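Phage-related conserved hypothetical protein, BB2244 (Bordetella bronchiseptica, PDB 2BDV) is of unknown function but, as an SOS response associated peptidase (SRAP) family protein, probably forms covalent crosslinks to abasic sites in single-stranded DNA. Local coordinates at residues Cys2-Ala6 with Ser212-Pro217; Ile90-Arg94 with Val184-Lys188; Gly93-Val97 with Trp177-Thr182; Asp100-Lys106 with Gln117-Gly123. The contacts are given in a common frame with arbitrary orientation. Numbering follows the deposited sequence.

Contact 1 of 4, residues Cys2-Ala6 with Ser212-Pro217; sequences CGRIA and SKYQLP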
# COMPACT_ATOMS: atom_id res chain seq x y z
N CYS A 2 -4.04 3.06 -6.56
CA CYS A 2 -3.87 3.52 -5.16
C CYS A 2 -2.80 4.62 -5.14
O CYS A 2 -1.63 4.34 -4.95
CB CYS A 2 -3.42 2.35 -4.28
SG CYS A 2 -4.03 2.51 -2.59
N GLY A 3 -3.23 5.86 -5.32
CA GLY A 3 -2.27 6.94 -5.35
C GLY A 3 -2.25 7.80 -4.11
O GLY A 3 -1.42 8.71 -3.99
N ARG A 4 -3.14 7.51 -3.17
CA ARG A 4 -3.23 8.29 -1.95
C ARG A 4 -3.85 7.42 -0.85
O ARG A 4 -4.82 6.70 -1.10
CB ARG A 4 -4.12 9.51 -2.21
CG ARG A 4 -3.87 10.70 -1.30
CD ARG A 4 -2.59 11.43 -1.70
NE ARG A 4 -2.61 11.91 -3.08
CZ ARG A 4 -3.34 12.94 -3.52
NH1 ARG A 4 -3.29 13.29 -4.80
NH2 ARG A 4 -4.12 13.62 -2.69
N ILE A 5 -3.31 7.49 0.36
CA ILE A 5 -3.86 6.71 1.46
C ILE A 5 -4.02 7.60 2.69
O ILE A 5 -3.61 8.77 2.70
CB ILE A 5 -2.94 5.53 1.88
CG1 ILE A 5 -1.59 6.07 2.33
CG2 ILE A 5 -2.85 4.52 0.76
CD1 ILE A 5 -0.66 5.02 2.96
N ALA A 6 -4.62 7.03 3.73
CA ALA A 6 -4.82 7.75 4.98
C ALA A 6 -4.37 6.92 6.18
O ALA A 6 -4.74 5.76 6.30
CB ALA A 6 -6.30 8.15 5.13
N SER A 212 -6.49 15.09 -9.12
CA SER A 212 -6.29 13.76 -9.69
C SER A 212 -5.43 12.90 -8.77
O SER A 212 -4.88 13.40 -7.78
CB SER A 212 -5.61 13.87 -11.06
OG SER A 212 -6.44 14.53 -12.00
N LYS A 213 -5.31 11.61 -9.09
CA LYS A 213 -4.51 10.68 -8.30
C LYS A 213 -3.08 11.19 -8.16
O LYS A 213 -2.46 11.06 -7.10
CB LYS A 213 -4.49 9.28 -8.95
CG LYS A 213 -3.68 8.24 -8.17
CD LYS A 213 -3.74 6.83 -8.78
CE LYS A 213 -2.91 6.68 -10.05
NZ LYS A 213 -3.48 7.42 -11.21
N TYR A 214 -2.57 11.78 -9.24
CA TYR A 214 -1.22 12.32 -9.27
C TYR A 214 -1.20 13.85 -9.22
O TYR A 214 -0.35 14.49 -9.83
CB TYR A 214 -0.49 11.81 -10.52
CG TYR A 214 -1.41 11.38 -11.65
CD1 TYR A 214 -2.27 12.29 -12.26
CD2 TYR A 214 -1.42 10.06 -12.10
CE1 TYR A 214 -3.12 11.90 -13.29
CE2 TYR A 214 -2.26 9.65 -13.13
CZ TYR A 214 -3.12 10.58 -13.72
OH TYR A 214 -3.96 10.19 -14.75
N GLN A 215 -2.14 14.42 -8.47
CA GLN A 215 -2.21 15.87 -8.31
C GLN A 215 -2.44 16.26 -6.86
O GLN A 215 -3.55 16.12 -6.33
CB GLN A 215 -3.33 16.45 -9.18
CG GLN A 215 -3.03 16.41 -10.67
CD GLN A 215 -3.98 17.26 -11.47
OE1 GLN A 215 -4.07 18.47 -11.26
NE2 GLN A 215 -4.69 16.64 -12.41
N LEU A 216 -1.38 16.74 -6.22
CA LEU A 216 -1.44 17.16 -4.83
C LEU A 216 -2.24 18.45 -4.74
O LEU A 216 -2.21 19.27 -5.66
CB LEU A 216 -0.03 17.39 -4.30
CG LEU A 216 0.98 16.27 -4.57
CD1 LEU A 216 2.36 16.71 -4.11
CD2 LEU A 216 0.55 15.00 -3.86
N PRO A 217 -2.97 18.66 -3.63
CA PRO A 217 -3.78 19.87 -3.45
C PRO A 217 -2.94 21.15 -3.43
O PRO A 217 -1.96 21.26 -2.69
CB PRO A 217 -4.48 19.61 -2.12
CG PRO A 217 -3.49 18.78 -1.37
CD PRO A 217 -3.03 17.80 -2.44
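Cys2, the first modelled residue, points its CA-to-CB bond away from 212-217; its carbonyl carbon C lies 4.4 Å from Lys213 CD, a peripheral touch. In SRAP relatives the N-terminal cysteine exposed by loss of the initiator methionine links to DNA, and by family analogy Cys2 is probably the corresponding residue. Separately, its amino nitrogen hydrogen-bonds to Asp163. Gly3 is where the backbones come nearest, CA to CA 5.3 Å from Lys213. Its CA sits 3.4 Å from Lys213 CG, and an ideal CB here would fall only 2.0 Å from that same atom, so the aliphatic part of the lysine can lie on the backbone only because no side chain intervenes. Arg4 then reaches across. A type I turn from Ser212 to Gln215, closed by Gln215 N to Ser212 O at 3.0 Å, presents carbonyls to its guanidinium: Arg4 NH1 makes weak hydrogen bonds to Lys213 O (3.3 Å, 149°) and Gln215 O (3.2 Å, 139°), both near the guanidinium plane, while Leu216 CD2 lies over one face, 4.3 Å from Arg4 NH1. Arg4 NH2 bonds instead to Val209 and Asn35, and Arg4 NE is buried without a partner. Two weak bonds from one arginine, together with the packing of Lys213 on Gly3, thus join the C-terminal loop to 2-6 through main-chain oxygens, with no salt bridge between the segments.

Contact 2 of 4, residues Ile90-Arg94 with Val184-Lys188; sequences IGTGR and VARAK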
# COMPACT_ATOMS: atom_id res chain seq x y z
N ILE A 90 9.68 -10.24 -3.82
CA ILE A 90 8.64 -11.13 -3.34
C ILE A 90 9.17 -12.11 -2.29
O ILE A 90 8.42 -12.61 -1.45
CB ILE A 90 8.00 -11.92 -4.50
CG1 ILE A 90 6.84 -12.76 -3.98
CG2 ILE A 90 9.05 -12.77 -5.21
CD1 ILE A 90 5.76 -11.91 -3.30
N GLY A 91 10.48 -12.36 -2.33
CA GLY A 91 11.07 -13.28 -1.37
C GLY A 91 11.53 -12.63 -0.07
O GLY A 91 11.22 -13.12 1.01
N THR A 92 12.24 -11.51 -0.18
CA THR A 92 12.80 -10.83 0.99
C THR A 92 12.38 -9.38 1.25
O THR A 92 12.86 -8.76 2.20
CB THR A 92 14.34 -10.87 0.89
OG1 THR A 92 14.77 -10.08 -0.24
CG2 THR A 92 14.80 -12.30 0.67
N GLY A 93 11.50 -8.83 0.43
CA GLY A 93 11.08 -7.46 0.65
C GLY A 93 9.61 -7.27 1.00
O GLY A 93 9.09 -6.17 0.87
N ARG A 94 8.95 -8.33 1.47
CA ARG A 94 7.53 -8.26 1.82
C ARG A 94 7.24 -7.43 3.08
O ARG A 94 7.77 -7.70 4.16
CB ARG A 94 6.95 -9.67 2.00
CG ARG A 94 7.06 -10.58 0.77
CD ARG A 94 6.26 -11.88 0.97
NE ARG A 94 6.73 -12.65 2.11
CZ ARG A 94 7.62 -13.64 2.03
NH1 ARG A 94 8.14 -13.99 0.86
NH2 ARG A 94 8.00 -14.26 3.13
N VAL A 184 8.16 -18.02 -0.99
CA VAL A 184 7.62 -17.15 -2.03
C VAL A 184 6.35 -17.74 -2.65
O VAL A 184 5.43 -17.01 -3.04
CB VAL A 184 8.65 -16.93 -3.18
CG1 VAL A 184 8.04 -16.09 -4.29
CG2 VAL A 184 9.89 -16.25 -2.63
N ALA A 185 6.32 -19.06 -2.76
CA ALA A 185 5.17 -19.75 -3.33
C ALA A 185 3.95 -19.49 -2.47
O ALA A 185 2.86 -19.26 -2.98
CB ALA A 185 5.45 -21.26 -3.40
N ARG A 186 4.14 -19.54 -1.16
CA ARG A 186 3.06 -19.31 -0.22
C ARG A 186 2.65 -17.84 -0.27
O ARG A 186 1.48 -17.51 -0.15
CB ARG A 186 3.49 -19.70 1.20
CG ARG A 186 2.47 -19.39 2.30
CD ARG A 186 1.12 -20.07 2.04
NE ARG A 186 0.04 -19.49 2.85
CZ ARG A 186 -1.25 -19.59 2.55
NH1 ARG A 186 -1.63 -20.26 1.48
NH2 ARG A 186 -2.16 -19.01 3.32
N ALA A 187 3.64 -16.97 -0.46
CA ALA A 187 3.39 -15.53 -0.53
C ALA A 187 2.49 -15.19 -1.71
O ALA A 187 1.58 -14.37 -1.60
CB ALA A 187 4.71 -14.77 -0.65
N LYS A 188 2.74 -15.82 -2.85
CA LYS A 188 1.93 -15.55 -4.02
C LYS A 188 0.47 -15.94 -3.81
O LYS A 188 -0.43 -15.21 -4.21
CB LYS A 188 2.54 -16.26 -5.23
CG LYS A 188 3.82 -15.58 -5.70
CD LYS A 188 4.60 -16.46 -6.65
CE LYS A 188 5.89 -15.79 -7.07
NZ LYS A 188 6.79 -16.77 -7.75
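This is a small apolar packing contact, burying 228 Å² in all, between the loop that leads into strand 94-99 and the first turn of helix 184-191. The backbones come closest at Gly91 and Val184, whose CA atoms are 5.2 Å apart. Ile90 directs its side chain at the helix: its CG1 lies 3.6 Å from Val184 CG1, and its CD1 4.0 Å from Ala187 CB, so the isoleucine engages two residues three positions apart on one side of the helix. Gly91 CA meets Val184 CG2 at 3.4 Å; an ideal CB on Gly91 would be 3.3 Å from that methyl, a tight fit. At the start of the strand, Arg94 contributes carbon, its CD packing 3.7 Å from Ala187 CB. The polar end of Arg94 is used differently: its NH1 donates to Ile90 O (2.7 Å, 146°), bracing the loop internally, while its NE bonds to Trp177 O. Trp177 also touches both Ile90 and Ala187, so helix 171-178 adjoins the same interface. Since the contacts between the segments are apolar, the fit depends on the shape of small and branched side chains, and the arginine's hydrogen bond fixes the loop on which Ile90 is carried.

Contact 3 of 4, residues Gly93-Val97 with Trp177-Thr182; sequences GRILV and WVDPAT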
# COMPACT_ATOMS: atom_id res chain seq x y z
N GLY A 93 11.50 -8.83 0.43
CA GLY A 93 11.08 -7.46 0.65
C GLY A 93 9.61 -7.27 1.00
O GLY A 93 9.09 -6.17 0.87
N ARG A 94 8.95 -8.33 1.47
CA ARG A 94 7.53 -8.26 1.82
C ARG A 94 7.24 -7.43 3.08
O ARG A 94 7.77 -7.70 4.16
CB ARG A 94 6.95 -9.67 2.00
CG ARG A 94 7.06 -10.58 0.77
CD ARG A 94 6.26 -11.88 0.97
NE ARG A 94 6.73 -12.65 2.11
CZ ARG A 94 7.62 -13.64 2.03
NH1 ARG A 94 8.14 -13.99 0.86
NH2 ARG A 94 8.00 -14.26 3.13
N ILE A 95 6.40 -6.42 2.92
CA ILE A 95 6.03 -5.55 4.03
C ILE A 95 4.52 -5.28 4.01
O ILE A 95 3.82 -5.64 3.06
CB ILE A 95 6.74 -4.18 3.95
CG1 ILE A 95 6.17 -3.36 2.79
CG2 ILE A 95 8.24 -4.38 3.75
CD1 ILE A 95 6.48 -1.85 2.86
N LEU A 96 4.05 -4.64 5.06
CA LEU A 96 2.65 -4.27 5.16
C LEU A 96 2.60 -2.77 5.37
O LEU A 96 3.46 -2.20 6.05
CB LEU A 96 1.98 -4.99 6.34
CG LEU A 96 1.94 -6.51 6.20
CD1 LEU A 96 1.73 -7.17 7.55
CD2 LEU A 96 0.83 -6.89 5.22
N VAL A 97 1.61 -2.12 4.76
CA VAL A 97 1.42 -0.69 4.91
C VAL A 97 0.04 -0.47 5.52
O VAL A 97 -0.98 -0.63 4.84
CB VAL A 97 1.45 0.05 3.56
CG1 VAL A 97 1.19 1.53 3.79
CG2 VAL A 97 2.79 -0.15 2.87
N TRP A 177 2.33 -13.20 5.58
CA TRP A 177 3.00 -12.43 4.54
C TRP A 177 4.33 -11.82 5.01
O TRP A 177 5.33 -11.93 4.32
CB TRP A 177 2.06 -11.33 4.01
CG TRP A 177 2.67 -10.35 3.03
CD1 TRP A 177 3.08 -9.07 3.29
CD2 TRP A 177 2.88 -10.56 1.63
NE1 TRP A 177 3.53 -8.47 2.14
CE2 TRP A 177 3.42 -9.35 1.11
CE3 TRP A 177 2.67 -11.64 0.76
CZ2 TRP A 177 3.75 -9.20 -0.25
CZ3 TRP A 177 2.99 -11.49 -0.59
CH2 TRP A 177 3.53 -10.28 -1.08
N VAL A 178 4.34 -11.20 6.19
CA VAL A 178 5.56 -10.56 6.70
C VAL A 178 6.59 -11.54 7.31
O VAL A 178 7.74 -11.17 7.54
CB VAL A 178 5.22 -9.45 7.75
CG1 VAL A 178 4.53 -10.07 8.97
CG2 VAL A 178 6.50 -8.74 8.19
N ASP A 179 6.16 -12.78 7.56
CA ASP A 179 7.01 -13.84 8.14
C ASP A 179 8.08 -14.30 7.15
O ASP A 179 7.78 -14.98 6.16
CB ASP A 179 6.12 -15.03 8.55
CG ASP A 179 6.83 -16.05 9.45
OD1 ASP A 179 6.13 -16.79 10.18
OD2 ASP A 179 8.08 -16.13 9.42
N PRO A 180 9.34 -13.94 7.41
CA PRO A 180 10.46 -14.31 6.53
C PRO A 180 10.55 -15.81 6.25
O PRO A 180 11.16 -16.23 5.26
CB PRO A 180 11.67 -13.76 7.27
CG PRO A 180 11.27 -13.84 8.70
CD PRO A 180 9.83 -13.37 8.67
N ALA A 181 9.94 -16.62 7.11
CA ALA A 181 9.96 -18.07 6.96
C ALA A 181 9.02 -18.58 5.87
O ALA A 181 9.23 -19.67 5.33
CB ALA A 181 9.63 -18.73 8.29
N THR A 182 7.97 -17.82 5.56
CA THR A 182 7.03 -18.26 4.53
C THR A 182 7.65 -18.18 3.15
O THR A 182 8.14 -17.13 2.74
CB THR A 182 5.73 -17.43 4.54
OG1 THR A 182 6.00 -16.12 4.04
CG2 THR A 182 5.18 -17.32 5.96
O HOH W 1 10.85 -16.00 0.98
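Arg94 NE donates to Trp177 O at 2.7 Å with an angle of 164°, the shortest and straightest of the hydrogen bonds joining these segments. Next comes a bond in the reverse sense, Trp177 NE1 to Ile95 O (3.0 Å, 142°), so that tryptophan and strand are tied through both main chain and indole. Arg94 NH2 adds two weak bonds, to Thr182 O (2.9 Å, 124°) and to Asp179 O (3.1 Å, 131°). A water weakly bridges Arg94 NH1 and Thr182 O, 3.4 Å from each; the main partner of Arg94 NH1 is Ile90 O.

The carbonyls of Trp177 and Asp179 become available because helix 171-178 ends here: Asp179 has left helical geometry and begins a type I turn to Thr182, closed by Thr182 N to Asp179 O at 2.9 Å. Asp179 OD2 accepts from Ala181 N (3.0 Å, 157°), forming an Asx turn within it. An arginine at the start of strand 94-99 of the mixed sheet thus binds the C-terminal end of a helix packed against that sheet.

Farther out, Arg94 CD lies over the indole of Trp177, 3.5 Å from the centroid of the six-membered ring and 6° off its normal, a CH-pi contact; Arg94 CZ, at 5.7 Å from that centroid, can add at most a weak cation-pi attraction. Leu96 fills the neighbouring space, with CD2 3.7 Å from Trp177 CD1 and CD1 4.2 Å from Val178 CB.

Contact 4 of 4, residues Asp100-Lys106 with Gln117-Gly123; sequences DGWYEWK and QPYYIHG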
# COMPACT_ATOMS: atom_id res chain seq x y z
N ASP A 100 -6.17 3.51 7.15
CA ASP A 100 -7.56 3.59 7.56
C ASP A 100 -8.43 3.61 6.31
O ASP A 100 -9.62 3.31 6.35
CB ASP A 100 -7.74 4.85 8.41
CG ASP A 100 -6.97 4.77 9.72
OD1 ASP A 100 -7.50 4.21 10.69
OD2 ASP A 100 -5.81 5.25 9.77
N GLY A 101 -7.80 3.94 5.18
CA GLY A 101 -8.49 4.00 3.90
C GLY A 101 -7.62 4.59 2.80
O GLY A 101 -6.45 4.91 3.01
N TRP A 102 -8.18 4.75 1.60
CA TRP A 102 -7.42 5.31 0.49
C TRP A 102 -8.34 6.14 -0.41
O TRP A 102 -9.57 6.12 -0.25
CB TRP A 102 -6.73 4.19 -0.32
CG TRP A 102 -7.65 3.31 -1.14
CD1 TRP A 102 -7.96 3.45 -2.46
CD2 TRP A 102 -8.40 2.18 -0.67
NE1 TRP A 102 -8.85 2.48 -2.85
CE2 TRP A 102 -9.14 1.68 -1.77
CE3 TRP A 102 -8.52 1.53 0.57
CZ2 TRP A 102 -9.99 0.57 -1.68
CZ3 TRP A 102 -9.37 0.43 0.67
CH2 TRP A 102 -10.09 -0.04 -0.45
N TYR A 103 -7.75 6.89 -1.34
CA TYR A 103 -8.54 7.72 -2.22
C TYR A 103 -8.45 7.33 -3.69
O TYR A 103 -7.41 6.88 -4.16
CB TYR A 103 -8.12 9.18 -2.11
CG TYR A 103 -8.10 9.73 -0.70
CD1 TYR A 103 -7.00 9.52 0.13
CD2 TYR A 103 -9.16 10.50 -0.23
CE1 TYR A 103 -6.96 10.07 1.41
CE2 TYR A 103 -9.13 11.05 1.05
CZ TYR A 103 -8.03 10.83 1.86
OH TYR A 103 -8.00 11.38 3.12
N GLU A 104 -9.57 7.51 -4.40
CA GLU A 104 -9.65 7.26 -5.83
C GLU A 104 -10.48 8.41 -6.41
O GLU A 104 -11.46 8.84 -5.81
CB GLU A 104 -10.37 5.94 -6.13
CG GLU A 104 -9.65 4.69 -5.64
CD GLU A 104 -10.43 3.43 -5.93
OE1 GLU A 104 -10.03 2.36 -5.44
OE2 GLU A 104 -11.44 3.52 -6.65
N TRP A 105 -10.07 8.92 -7.57
CA TRP A 105 -10.77 10.01 -8.21
C TRP A 105 -11.67 9.50 -9.33
O TRP A 105 -11.24 8.75 -10.21
CB TRP A 105 -9.76 11.02 -8.76
CG TRP A 105 -9.10 11.84 -7.70
CD1 TRP A 105 -9.33 13.17 -7.42
CD2 TRP A 105 -8.12 11.40 -6.75
NE1 TRP A 105 -8.55 13.58 -6.36
CE2 TRP A 105 -7.80 12.51 -5.93
CE3 TRP A 105 -7.48 10.17 -6.52
CZ2 TRP A 105 -6.86 12.43 -4.89
CZ3 TRP A 105 -6.55 10.09 -5.48
CH2 TRP A 105 -6.25 11.22 -4.68
N LYS A 106 -12.93 9.90 -9.28
CA LYS A 106 -13.92 9.49 -10.26
C LYS A 106 -14.02 10.53 -11.36
O LYS A 106 -14.43 11.66 -11.12
CB LYS A 106 -15.28 9.31 -9.57
CG LYS A 106 -16.39 8.81 -10.47
CD LYS A 106 -16.09 7.42 -11.00
CE LYS A 106 -17.30 6.81 -11.70
NZ LYS A 106 -18.46 6.60 -10.78
N GLN A 117 -13.94 13.85 -9.19
CA GLN A 117 -14.51 13.85 -7.84
C GLN A 117 -13.78 12.83 -6.95
O GLN A 117 -13.91 11.62 -7.14
CB GLN A 117 -16.00 13.51 -7.91
CG GLN A 117 -16.64 13.16 -6.58
CD GLN A 117 -16.61 14.32 -5.59
OE1 GLN A 117 -17.23 15.36 -5.82
NE2 GLN A 117 -15.89 14.15 -4.49
N PRO A 118 -12.99 13.31 -5.98
CA PRO A 118 -12.27 12.40 -5.09
C PRO A 118 -13.19 11.65 -4.11
O PRO A 118 -14.12 12.23 -3.55
CB PRO A 118 -11.28 13.32 -4.38
CG PRO A 118 -12.03 14.63 -4.33
CD PRO A 118 -12.65 14.72 -5.70
N TYR A 119 -12.93 10.36 -3.91
CA TYR A 119 -13.71 9.55 -2.97
C TYR A 119 -12.78 8.95 -1.92
O TYR A 119 -11.60 8.71 -2.18
CB TYR A 119 -14.42 8.39 -3.70
CG TYR A 119 -15.67 8.78 -4.44
CD1 TYR A 119 -15.60 9.38 -5.70
CD2 TYR A 119 -16.93 8.61 -3.86
CE1 TYR A 119 -16.75 9.80 -6.37
CE2 TYR A 119 -18.08 9.03 -4.52
CZ TYR A 119 -17.99 9.62 -5.77
OH TYR A 119 -19.13 10.07 -6.41
N TYR A 120 -13.31 8.73 -0.72
CA TYR A 120 -12.52 8.12 0.35
C TYR A 120 -13.14 6.73 0.60
O TYR A 120 -14.34 6.63 0.82
CB TYR A 120 -12.58 8.96 1.64
CG TYR A 120 -11.87 8.31 2.81
CD1 TYR A 120 -10.51 8.04 2.76
CD2 TYR A 120 -12.56 7.95 3.97
CE1 TYR A 120 -9.85 7.44 3.81
CE2 TYR A 120 -11.91 7.34 5.04
CZ TYR A 120 -10.55 7.09 4.95
OH TYR A 120 -9.86 6.49 5.99
N ILE A 121 -12.31 5.68 0.54
CA ILE A 121 -12.76 4.29 0.74
C ILE A 121 -12.17 3.74 2.03
O ILE A 121 -10.99 3.95 2.31
CB ILE A 121 -12.28 3.33 -0.41
CG1 ILE A 121 -12.74 3.82 -1.78
CG2 ILE A 121 -12.89 1.95 -0.22
CD1 ILE A 121 -11.91 4.91 -2.35
N HIS A 122 -12.97 3.02 2.81
CA HIS A 122 -12.46 2.46 4.06
C HIS A 122 -13.23 1.22 4.52
O HIS A 122 -14.23 0.82 3.91
CB HIS A 122 -12.52 3.52 5.16
CG HIS A 122 -13.91 3.88 5.57
ND1 HIS A 122 -14.69 3.07 6.36
CD2 HIS A 122 -14.69 4.93 5.23
CE1 HIS A 122 -15.89 3.60 6.50
NE2 HIS A 122 -15.92 4.73 5.82
N GLY A 123 -12.75 0.61 5.60
CA GLY A 123 -13.38 -0.56 6.16
C GLY A 123 -13.87 -0.24 7.56
O GLY A 123 -14.03 0.92 7.92
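The indole of Trp102 is overlapped by Ile121, whose CG2 stands 3.8 Å from the centroid of the six-membered ring, 26° off its normal, and 3.4 Å from Trp102 CH2. On the same face of the sheet, Glu104 CG lies 4.0 Å from Ile121 CD1, and Lys106 CB 3.6 Å from Tyr119 CE1. Glu104 OE1 accepts from Trp102 NE1 (2.8 Å, 173°), while its carboxylate also meets the backbone nitrogens of Met158, Val159 and Asp160. The other face carries Tyr103, Trp105, Pro118 and Tyr120. Pro118 CB sits over the five-membered ring of Trp105, 3.7 Å from its centroid, and the Tyr103 and Tyr120 rings meet obliquely, centroids 5.2 Å apart and planes at 47°. Trp105 NE1 and Tyr103 OH bond outside the pair, to Gly210 and Tyr34.

Trp102 with Ile121, Glu104 with Tyr119 and Lys106 with Gln117 are hydrogen-bonded pairs with two bonds each. The shortest is Tyr119 N to Glu104 O at 2.8 Å. The short strand axes approach to 4.5 Å at 149°. Tyr103 with Tyr120 and Trp105 with Pro118 are the intervening non-hydrogen-bonded pairs; proline, lacking an amide hydrogen, costs no bond there. This alternation is that of antiparallel strands, and since 101-107 and 116-123 follow each other in the chain they form a beta hairpin, the central pair of a four-stranded antiparallel sheet flanked by 5-7 and 201-204.

In the fold
From the N terminus, contact 1 closes the widest loop, bringing the first residues back to the C-terminal 212-217. Everything else is nested within it. Contacts 2 and 3 leave from overlapping segments sharing Gly93 and Arg94 and reach successive helices, 184-191 and 171-178; their centres are 7 Å apart. Strand 94-99 then turns a corner at Asp100 into 101-107, entering the short hairpin of contact 4, nested inside the loops of contacts 2 and 3. Contact 4 lies beside contact 1, in the antiparallel sheet where strands 5-7 and 101-107 are neighbours, while contacts 2 and 3 dress the mixed sheet across the chain's centre. Ile5 against Val97 joins the two sides.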